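Local structure of Lmo1340 protein (Listeria monocytogenes, 4NLM) at residues S183-G186 against D187-I191. The protein is a surface protein of unknown function, probably a lipoprotein, whose chain contains a YqgU-like six-bladed beta-propeller domain. Sequence-based numbering, arbitrary orientation. Where two conformers were deposited one is given.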
# COMPACT_ATOMS: atom_id res chain seq x y z
N SER A 183 -5.10 -9.76 5.02
CA SER A 183 -5.83 -8.60 4.59
C SER A 183 -7.23 -8.63 5.19
O SER A 183 -7.80 -9.70 5.36
CB SER A 183 -5.99 -8.57 3.08
OG SER A 183 -6.76 -7.44 2.68
N TRP A 184 -7.79 -7.48 5.49
CA TRP A 184 -9.18 -7.44 5.88
C TRP A 184 -10.03 -7.83 4.67
O TRP A 184 -9.67 -7.59 3.50
CB TRP A 184 -9.59 -6.05 6.29
CG TRP A 184 -9.08 -5.57 7.57
CD1 TRP A 184 -8.12 -4.66 7.77
CD2 TRP A 184 -9.58 -5.93 8.85
NE1 TRP A 184 -7.95 -4.42 9.12
CE2 TRP A 184 -8.84 -5.20 9.80
CE3 TRP A 184 -10.58 -6.80 9.29
CZ2 TRP A 184 -9.10 -5.28 11.16
CZ3 TRP A 184 -10.81 -6.91 10.64
CH2 TRP A 184 -10.06 -6.16 11.57
N TYR A 185 -11.20 -8.37 4.95
CA TYR A 185 -12.16 -8.67 3.90
C TYR A 185 -13.54 -8.09 4.23
O TYR A 185 -14.40 -8.04 3.37
CB TYR A 185 -12.19 -10.16 3.57
CG TYR A 185 -12.99 -10.46 2.31
CD1 TYR A 185 -12.56 -10.00 1.06
CD2 TYR A 185 -14.15 -11.20 2.37
CE1 TYR A 185 -13.28 -10.27 -0.10
CE2 TYR A 185 -14.88 -11.47 1.23
CZ TYR A 185 -14.45 -11.01 0.01
OH TYR A 185 -15.20 -11.30 -1.10
N GLY A 186 -13.72 -7.58 5.43
CA GLY A 186 -14.98 -6.98 5.88
C GLY A 186 -14.82 -6.47 7.31
O GLY A 186 -13.71 -6.47 7.87
N ASP A 187 -15.94 -6.12 7.92
CA ASP A 187 -15.97 -5.60 9.28
C ASP A 187 -15.21 -6.52 10.24
O ASP A 187 -14.37 -6.06 11.01
CB ASP A 187 -17.43 -5.43 9.71
CG ASP A 187 -17.60 -4.78 11.09
OD1 ASP A 187 -16.72 -4.04 11.55
OD2 ASP A 187 -18.67 -5.01 11.70
N ASN A 188 -15.48 -7.83 10.15
CA ASN A 188 -14.88 -8.82 11.07
C ASN A 188 -14.23 -10.01 10.39
O ASN A 188 -14.01 -11.03 11.02
CB ASN A 188 -15.95 -9.37 12.03
CG ASN A 188 -16.42 -8.34 13.06
OD1 ASN A 188 -15.62 -7.77 13.80
ND2 ASN A 188 -17.72 -8.10 13.09
N LEU A 189 -13.92 -9.89 9.11
CA LEU A 189 -13.37 -10.99 8.34
C LEU A 189 -11.96 -10.68 7.86
O LEU A 189 -11.66 -9.54 7.47
CB LEU A 189 -14.21 -11.27 7.10
CG LEU A 189 -15.62 -11.78 7.34
CD1 LEU A 189 -16.41 -11.87 6.04
CD2 LEU A 189 -15.64 -13.13 8.05
N VAL A 190 -11.10 -11.69 7.88
CA VAL A 190 -9.73 -11.54 7.39
C VAL A 190 -9.42 -12.72 6.50
O VAL A 190 -9.94 -13.81 6.69
CB VAL A 190 -8.69 -11.47 8.54
CG1 VAL A 190 -8.66 -12.76 9.34
CG2 VAL A 190 -7.30 -11.19 8.00
N ILE A 191 -8.65 -12.46 5.45
CA ILE A 191 -8.15 -13.48 4.58
C ILE A 191 -6.64 -13.58 4.86
O ILE A 191 -5.96 -12.56 5.08
CB ILE A 191 -8.37 -13.14 3.08
CG1 ILE A 191 -9.84 -13.16 2.70
CG2 ILE A 191 -7.63 -14.11 2.17
CD1 ILE A 191 -10.13 -12.61 1.32
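Tyr-185 has its ring swung anti to the backbone N (chi1 -169°), while Ile-191 turns CG1 anti to its own carbonyl carbon (chi1 -68°) and runs on extended. The two side chains therefore meet at a slant: CD1 of Ile-191 lies 3.6 Å from CD1 of Tyr-185, and its CG1 sits by the tyrosine CB. Leu-189 CD1 comes to the edge of the same ring. Phe-253 meets that ring too, and Leu-207 of the next strand touches both Tyr-185 and Ile-191. On Trp-184 the indole sets CE3 3.5 Å from Leu-189 O, which lies near the ring plane at its edge, while NE1 is hydrogen-bonded to Tyr-140 O.

The backbone ties begin with Ser-183 and Ile-191, a hydrogen-bonded pair: Ser-183 N gives to Ile-191 O (2.9 Å), and Ile-191 N gives to Ser-183 O nearly straight, with 165° at the hydrogen. Nearer the turn, Leu-189 O takes Tyr-185 N at 2.8 Å, from above its carbonyl plane, plus a weak bond from Gly-186 N. At the bend, Asp-187 OD1 reaches out to Lys-148 in a salt bridge and to Ser-145, tying the turn to the neighbouring sheet. This is a tight antiparallel beta hairpin, strands 182-184 and 189-194, starting a four-stranded antiparallel sheet, as in a blade of a beta propeller.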